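Local structure of putative lipoprotein (Pseudomonas protegens, 4KT3) at residues Q23-L28 / V44-D49; G90-I95 / A104-L109. The protein probably protects the bacterium that makes it from a type VI secretion peptidoglycan glycoside hydrolase, with which it forms an effector-immunity complex. All blocks are in the same frame, centred on the assembly; numbering follows the deposited sequence.

Interaction 1: residues Q23-L28 / V44-D49; sequences QAEQVL and VFIDGD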
ATOM      1  N   GLN B  23       7.694  12.397  12.683  1.00 22.22           N
ATOM      2  CA  GLN B  23       8.585  13.214  11.870  1.00 21.29           C
ATOM      3  C   GLN B  23       8.707  12.658  10.452  1.00 20.95           C
ATOM      4  O   GLN B  23       8.722  13.418   9.483  1.00 20.14           O
ATOM      5  CB  GLN B  23       9.964  13.310  12.524  1.00 23.28           C
ATOM      6  CG  GLN B  23       9.971  14.120  13.817  1.00 27.92           C
ATOM      7  CD  GLN B  23      11.294  14.057  14.557  1.00 28.02           C
ATOM      8  OE1 GLN B  23      11.968  13.028  14.565  1.00 26.17           O
ATOM      9  NE2 GLN B  23      11.677  15.170  15.181  1.00 31.03           N
ATOM     10  N   ALA B  24       8.780  11.335  10.328  1.00 18.93           N
ATOM     11  CA  ALA B  24       8.853  10.699   9.016  1.00 16.79           C
ATOM     12  C   ALA B  24       7.596  11.025   8.202  1.00 19.09           C
ATOM     13  O   ALA B  24       7.673  11.260   7.001  1.00 18.94           O
ATOM     14  CB  ALA B  24       9.028   9.189   9.157  1.00 17.11           C
ATOM     15  N   GLU B  25       6.439  11.058   8.857  1.00 19.83           N
ATOM     16  CA  GLU B  25       5.212  11.411   8.158  1.00 19.08           C
ATOM     17  C   GLU B  25       5.278  12.857   7.662  1.00 19.28           C
ATOM     18  O   GLU B  25       4.800  13.179   6.574  1.00 20.29           O
ATOM     19  CB  GLU B  25       3.981  11.241   9.051  1.00 18.69           C
ATOM     20  CG  GLU B  25       2.690  11.410   8.277  1.00 22.55           C
ATOM     21  CD  GLU B  25       1.470  11.490   9.170  1.00 32.52           C
ATOM     22  OE1 GLU B  25       1.350  10.687  10.115  1.00 36.34           O
ATOM     23  OE2 GLU B  25       0.622  12.366   8.921  1.00 34.81           O
ATOM     24  N   GLN B  26       5.867  13.735   8.462  1.00 18.95           N
ATOM     25  CA  GLN B  26       5.990  15.124   8.044  1.00 22.04           C
ATOM     26  C   GLN B  26       6.936  15.248   6.848  1.00 22.02           C
ATOM     27  O   GLN B  26       6.685  16.047   5.940  1.00 21.71           O
ATOM     28  CB  GLN B  26       6.414  16.019   9.208  1.00 24.87           C
ATOM     29  CG  GLN B  26       5.315  16.185  10.248  1.00 34.39           C
ATOM     30  CD  GLN B  26       3.985  16.630   9.637  1.00 37.30           C
ATOM     31  OE1 GLN B  26       3.932  17.597   8.874  1.00 38.46           O
ATOM     32  NE2 GLN B  26       2.908  15.916   9.969  1.00 40.84           N
ATOM     33  N   VAL B  27       7.996  14.440   6.831  1.00 20.93           N
ATOM     34  CA  VAL B  27       8.877  14.366   5.670  1.00 18.61           C
ATOM     35  C   VAL B  27       8.073  13.919   4.445  1.00 17.43           C
ATOM     36  O   VAL B  27       8.150  14.534   3.381  1.00 18.81           O
ATOM     37  CB  VAL B  27      10.071  13.395   5.908  1.00 18.78           C
ATOM     38  CG1 VAL B  27      10.861  13.170   4.631  1.00 19.50           C
ATOM     39  CG2 VAL B  27      10.999  13.941   6.995  1.00 21.74           C
ATOM     40  N   LEU B  28       7.302  12.844   4.588  1.00 18.04           N
ATOM     41  CA  LEU B  28       6.465  12.370   3.490  1.00 15.35           C
ATOM     42  C   LEU B  28       5.527  13.476   3.000  1.00 20.14           C
ATOM     43  O   LEU B  28       5.359  13.678   1.791  1.00 18.11           O
ATOM     44  CB  LEU B  28       5.660  11.140   3.921  1.00 16.07           C
ATOM     45  CG  LEU B  28       4.692  10.622   2.858  1.00 17.62           C
ATOM     46  CD1 LEU B  28       5.447  10.212   1.591  1.00 20.62           C
ATOM     47  CD2 LEU B  28       3.877   9.456   3.388  1.00 17.85           C
ATOM     48  N   VAL B  44      -9.477  11.916   1.987  1.00 23.70           N
ATOM     49  CA  VAL B  44      -8.079  11.549   1.793  1.00 24.77           C
ATOM     50  C   VAL B  44      -7.360  11.401   3.134  1.00 22.82           C
ATOM     51  O   VAL B  44      -7.600  12.169   4.066  1.00 27.17           O
ATOM     52  CB  VAL B  44      -7.343  12.593   0.940  1.00 24.73           C
ATOM     53  CG1 VAL B  44      -5.875  12.241   0.815  1.00 27.32           C
ATOM     54  CG2 VAL B  44      -7.985  12.706  -0.438  1.00 26.02           C
ATOM     55  N   PHE B  45      -6.477  10.417   3.228  1.00 20.01           N
ATOM     56  CA  PHE B  45      -5.731  10.198   4.465  1.00 18.78           C
ATOM     57  C   PHE B  45      -4.342   9.649   4.197  1.00 17.47           C
ATOM     58  O   PHE B  45      -4.102   9.009   3.185  1.00 20.71           O
ATOM     59  CB  PHE B  45      -6.462   9.184   5.335  1.00 21.97           C
ATOM     60  CG  PHE B  45      -6.617   7.844   4.679  1.00 22.33           C
ATOM     61  CD1 PHE B  45      -5.576   6.933   4.691  1.00 24.30           C
ATOM     62  CD2 PHE B  45      -7.791   7.509   4.027  1.00 22.51           C
ATOM     63  CE1 PHE B  45      -5.697   5.709   4.086  1.00 26.81           C
ATOM     64  CE2 PHE B  45      -7.928   6.282   3.415  1.00 23.54           C
ATOM     65  CZ  PHE B  45      -6.879   5.375   3.438  1.00 24.34           C
ATOM     66  N   ILE B  46      -3.434   9.916   5.127  1.00 16.33           N
ATOM     67  CA  ILE B  46      -2.176   9.205   5.206  1.00 18.02           C
ATOM     68  C   ILE B  46      -2.233   8.345   6.455  1.00 18.62           C
ATOM     69  O   ILE B  46      -2.556   8.836   7.533  1.00 21.36           O
ATOM     70  CB  ILE B  46      -0.983  10.173   5.295  1.00 21.51           C
ATOM     71  CG1 ILE B  46      -0.823  10.926   3.973  1.00 20.09           C
ATOM     72  CG2 ILE B  46       0.308   9.422   5.631  1.00 22.24           C
ATOM     73  CD1 ILE B  46       0.240  11.996   4.004  1.00 26.09           C
ATOM     74  N   ASP B  47      -1.904   7.065   6.303  1.00 16.74           N
ATOM     75  CA  ASP B  47      -1.951   6.113   7.404  1.00 16.61           C
ATOM     76  C   ASP B  47      -0.561   5.535   7.655  1.00 13.37           C
ATOM     77  O   ASP B  47       0.008   4.871   6.780  1.00 15.18           O
ATOM     78  CB  ASP B  47      -2.904   4.986   7.030  1.00 17.11           C
ATOM     79  CG  ASP B  47      -3.222   4.062   8.182  1.00 25.48           C
ATOM     80  OD1 ASP B  47      -2.587   4.149   9.247  1.00 22.60           O
ATOM     81  OD2 ASP B  47      -4.127   3.223   8.003  1.00 33.23           O
ATOM     82  N   GLY B  48      -0.025   5.758   8.851  1.00 14.32           N
ATOM     83  CA  GLY B  48       1.277   5.214   9.206  1.00 14.98           C
ATOM     84  C   GLY B  48       1.202   3.993  10.107  1.00 14.61           C
ATOM     85  O   GLY B  48       2.234   3.488  10.545  1.00 15.50           O
ATOM     86  N   ASP B  49      -0.005   3.496  10.373  1.00 12.96           N
ATOM     87  CA  ASP B  49      -0.166   2.308  11.212  1.00 14.66           C
ATOM     88  C   ASP B  49      -0.062   1.048  10.352  1.00 12.78           C
ATOM     89  O   ASP B  49      -1.044   0.310  10.145  1.00 15.46           O
ATOM     90  CB  ASP B  49      -1.497   2.356  11.967  1.00 16.62           C
ATOM     91  CG  ASP B  49      -1.647   1.225  12.968  1.00 23.38           C
ATOM     92  OD1 ASP B  49      -0.640   0.553  13.268  1.00 23.72           O
ATOM     93  OD2 ASP B  49      -2.778   1.016  13.467  1.00 26.60           O
TER

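Interaction 2: residues G90-I95 / A104-L109; sequences GDTWEI and AELRAL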
ATOM      1  N   GLY B  90      15.765  10.306   5.680  1.00 14.80           N
ATOM      2  CA  GLY B  90      14.554  10.839   5.089  1.00 17.03           C
ATOM      3  C   GLY B  90      14.338  10.437   3.639  1.00 16.67           C
ATOM      4  O   GLY B  90      13.397  10.916   2.999  1.00 15.81           O
ATOM      5  N   ASP B  91      15.205   9.579   3.101  1.00 15.99           N
ATOM      6  CA  ASP B  91      14.997   9.059   1.745  1.00 16.17           C
ATOM      7  C   ASP B  91      13.597   8.468   1.673  1.00 13.70           C
ATOM      8  O   ASP B  91      13.227   7.632   2.519  1.00 15.21           O
ATOM      9  CB  ASP B  91      16.043   7.987   1.413  1.00 17.04           C
ATOM     10  CG  ASP B  91      16.192   7.729  -0.084  1.00 17.39           C
ATOM     11  OD1 ASP B  91      15.918   8.639  -0.906  1.00 18.10           O
ATOM     12  OD2 ASP B  91      16.612   6.604  -0.430  1.00 17.77           O
ATOM     13  N   THR B  92      12.848   8.850   0.636  1.00 16.58           N
ATOM     14  CA  THR B  92      11.446   8.464   0.507  1.00 14.20           C
ATOM     15  C   THR B  92      11.179   7.768  -0.827  1.00 15.79           C
ATOM     16  O   THR B  92      11.479   8.309  -1.893  1.00 18.11           O
ATOM     17  CB  THR B  92      10.527   9.686   0.674  1.00 15.60           C
ATOM     18  OG1 THR B  92      10.736  10.250   1.970  1.00 17.34           O
ATOM     19  CG2 THR B  92       9.047   9.315   0.511  1.00 15.37           C
ATOM     20  N   TRP B  93      10.620   6.561  -0.743  1.00 14.38           N
ATOM     21  CA  TRP B  93      10.299   5.760  -1.916  1.00 14.25           C
ATOM     22  C   TRP B  93       8.825   5.387  -1.958  1.00 13.62           C
ATOM     23  O   TRP B  93       8.218   5.080  -0.935  1.00 14.34           O
ATOM     24  CB  TRP B  93      11.102   4.453  -1.904  1.00 14.40           C
ATOM     25  CG  TRP B  93      12.546   4.620  -2.231  1.00 16.37           C
ATOM     26  CD1 TRP B  93      13.527   5.097  -1.405  1.00 18.28           C
ATOM     27  CD2 TRP B  93      13.178   4.308  -3.471  1.00 16.16           C
ATOM     28  NE1 TRP B  93      14.735   5.105  -2.059  1.00 16.48           N
ATOM     29  CE2 TRP B  93      14.548   4.626  -3.332  1.00 15.09           C
ATOM     30  CE3 TRP B  93      12.725   3.792  -4.686  1.00 18.01           C
ATOM     31  CZ2 TRP B  93      15.463   4.438  -4.362  1.00 20.21           C
ATOM     32  CZ3 TRP B  93      13.639   3.604  -5.707  1.00 21.03           C
ATOM     33  CH2 TRP B  93      14.988   3.938  -5.542  1.00 20.45           C
ATOM     34  N   GLU B  94       8.262   5.388  -3.159  1.00 14.80           N
ATOM     35  CA  GLU B  94       6.985   4.728  -3.397  1.00 15.03           C
ATOM     36  C   GLU B  94       7.355   3.307  -3.807  1.00 15.50           C
ATOM     37  O   GLU B  94       8.014   3.110  -4.831  1.00 14.97           O
ATOM     38  CB  GLU B  94       6.205   5.435  -4.502  1.00 16.44           C
ATOM     39  CG  GLU B  94       4.690   5.327  -4.358  1.00 16.59           C
ATOM     40  CD  GLU B  94       4.157   3.944  -4.681  1.00 13.63           C
ATOM     41  OE1 GLU B  94       4.837   3.199  -5.407  1.00 16.78           O
ATOM     42  OE2 GLU B  94       3.055   3.588  -4.203  1.00 18.37           O
ATOM     43  N   ILE B  95       6.959   2.321  -3.005  1.00 13.41           N
ATOM     44  CA  ILE B  95       7.551   0.989  -3.119  1.00 12.56           C
ATOM     45  C   ILE B  95       6.738  -0.016  -3.956  1.00 14.06           C
ATOM     46  O   ILE B  95       7.106  -1.189  -4.065  1.00 16.92           O
ATOM     47  CB  ILE B  95       7.931   0.406  -1.734  1.00 12.60           C
ATOM     48  CG1 ILE B  95       6.719   0.290  -0.799  1.00 13.10           C
ATOM     49  CG2 ILE B  95       8.994   1.274  -1.084  1.00 14.23           C
ATOM     50  CD1 ILE B  95       7.011  -0.558   0.442  1.00 12.71           C
ATOM     51  N   ALA B 104      13.123  19.945  -4.479  1.00 30.07           N
ATOM     52  CA  ALA B 104      14.098  20.762  -3.766  1.00 25.24           C
ATOM     53  C   ALA B 104      13.809  20.812  -2.274  1.00 28.10           C
ATOM     54  O   ALA B 104      14.722  20.704  -1.471  1.00 25.93           O
ATOM     55  CB  ALA B 104      14.136  22.159  -4.342  1.00 29.01           C
ATOM     56  N   GLU B 105      12.543  20.967  -1.896  1.00 24.72           N
ATOM     57  CA  GLU B 105      12.213  21.082  -0.482  1.00 26.15           C
ATOM     58  C   GLU B 105      12.510  19.769   0.253  1.00 25.27           C
ATOM     59  O   GLU B 105      13.022  19.780   1.374  1.00 24.45           O
ATOM     60  CB  GLU B 105      10.754  21.504  -0.288  1.00 28.29           C
ATOM     61  N   LEU B 106      12.204  18.644  -0.386  1.00 22.22           N
ATOM     62  CA  LEU B 106      12.463  17.336   0.206  1.00 20.27           C
ATOM     63  C   LEU B 106      13.971  17.101   0.383  1.00 21.89           C
ATOM     64  O   LEU B 106      14.415  16.658   1.440  1.00 19.23           O
ATOM     65  CB  LEU B 106      11.859  16.226  -0.659  1.00 22.62           C
ATOM     66  CG  LEU B 106      12.159  14.791  -0.219  1.00 19.64           C
ATOM     67  CD1 LEU B 106      11.606  14.499   1.183  1.00 20.87           C
ATOM     68  CD2 LEU B 106      11.596  13.809  -1.241  1.00 22.95           C
ATOM     69  N   ARG B 107      14.756  17.398  -0.650  1.00 19.24           N
ATOM     70  CA  ARG B 107      16.207  17.204  -0.588  1.00 22.28           C
ATOM     71  C   ARG B 107      16.834  18.051   0.511  1.00 21.90           C
ATOM     72  O   ARG B 107      17.763  17.616   1.196  1.00 19.30           O
ATOM     73  CB  ARG B 107      16.852  17.561  -1.929  1.00 23.74           C
ATOM     74  CG  ARG B 107      16.590  16.543  -3.044  1.00 25.02           C
ATOM     75  CD  ARG B 107      17.322  15.219  -2.815  1.00 29.68           C
ATOM     76  NE  ARG B 107      16.978  14.226  -3.839  1.00 34.91           N
ATOM     77  CZ  ARG B 107      15.958  13.374  -3.756  1.00 34.38           C
ATOM     78  NH1 ARG B 107      15.726  12.520  -4.741  1.00 33.72           N
ATOM     79  NH2 ARG B 107      15.161  13.365  -2.693  1.00 29.78           N
ATOM     80  N   ALA B 108      16.330  19.270   0.675  1.00 19.94           N
ATOM     81  CA  ALA B 108      16.813  20.152   1.727  1.00 22.97           C
ATOM     82  C   ALA B 108      16.550  19.528   3.102  1.00 23.27           C
ATOM     83  O   ALA B 108      17.401  19.570   3.988  1.00 21.57           O
ATOM     84  CB  ALA B 108      16.149  21.528   1.616  1.00 23.13           C
ATOM     85  N   LEU B 109      15.364  18.955   3.276  1.00 21.22           N
ATOM     86  CA  LEU B 109      15.018  18.295   4.529  1.00 22.56           C
ATOM     87  C   LEU B 109      15.932  17.104   4.782  1.00 20.10           C
ATOM     88  O   LEU B 109      16.387  16.875   5.906  1.00 21.29           O
ATOM     89  CB  LEU B 109      13.570  17.810   4.500  1.00 26.84           C
ATOM     90  CG  LEU B 109      12.603  18.456   5.479  1.00 33.99           C
ATOM     91  CD1 LEU B 109      11.282  17.704   5.421  1.00 31.76           C
ATOM     92  CD2 LEU B 109      13.174  18.494   6.903  1.00 33.63           C
TER
HETATM   93  O   HOH W   1      13.886  10.610  -1.503  1.00 18.16           O

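Interaction 1: residues Q23-L28 / V44-D49
Glu25 and Leu28 on helix 21-34 receive Ile46 of strand 44-47, an outermost strand of the antiparallel sheet over which the helix packs. Glu25 CB points toward the strand, and CG, anti to the backbone N (chi1 -172°), lies 4.1 Å from Ile46 CG2. The chain continues extended to CD and lies obliquely to the isoleucine side chain; the touch is made by methylene carbon against methyl. Glu25 CD stays near the same methyl, 4.3 Å from Ile46 CG2, and at the tip OE2 forms a salt bridge with NE of Arg29 on the same helix. One turn further along the helix, Leu28 presents CD2 to this methyl, with Leu28 CD2 and Ile46 CG2 4.2 Å apart; Phe65 of the neighbouring strand 62-69 touches both helix residues. Ile46 also packs on Arg29 and Leu32, which extends its contact along the helix. No hydrogen bond links the two segments. Past Ile46 the strand ends in an Asx turn, at whose far end Asp49 O accepts a hydrogen bond from NH1 of Arg79 of the partner chain, presumably the effector. In this turn Asp49 N donates to Asp47 OD1 over 2.9 Å, from above the carboxylate plane.

Interaction 2: residues G90-I95 / A104-L109
Leu106 reaches from helix 104-117 toward the start of strand 92-94, and its CD1 methyl faces two oxygens, Gly90 O and Thr92 OG1. CD1 of Leu106 lies 4.4 Å from Thr92 OG1 and equally far from Gly90 O. The oxygens are themselves joined, Thr92 OG1 donating to Gly90 O over 2.9 Å from above the carbonyl plane; a chi1 of -60° turns the hydroxyl back along the chain to make this bond. Val27 and Ala31 of helix 21-34 also pack on Leu106. Arg107 starts away from the strand, but its guanidinium end bends back beside the leucine. Its NH2, which also bonds Gln110 OE1 and Leu101 O, reaches a water at a long 3.3 Å. That water accepts from Thr92 N at 3.0 Å. It donates to Asp91 OD1, 2.9 Å away, which also pairs with Arg100. Asp91 OD2 lies in the plane of the Trp93 indole, at its edge, and accepts from Trp93 NE1 at 2.9 Å, the N-H coming from well above the carboxylate plane. A methyl contact and a water bridge thus lie side by side where a helix, leaving the beta hairpin of strands 92-94 and 99-100, packs back against the hairpin's first strand.

Overall arrangement
From the N terminus, interaction 1 comes first, closing the loop that runs from helix 21-34 to the outermost strand 44-47. The chain then lays down the long strands 62-69 and 78-86 before interaction 2 closes a shorter loop, from 90-95 through the hairpin to helix 104-117. The two follow in series, neither nesting nor crossing, and their centres lie about 13 Å apart. Helix 21-34 bridges them in space: Val27 CG1 rests 3.8 Å from Leu106 CD1, and Leu28 CD1 lies 3.9 Å from Thr92 CG2. Interaction 1 thus ties helix 21-34 to the first strand of the sheet and interaction 2 helix 104-117 to the fourth, while packing between them joins the two helices.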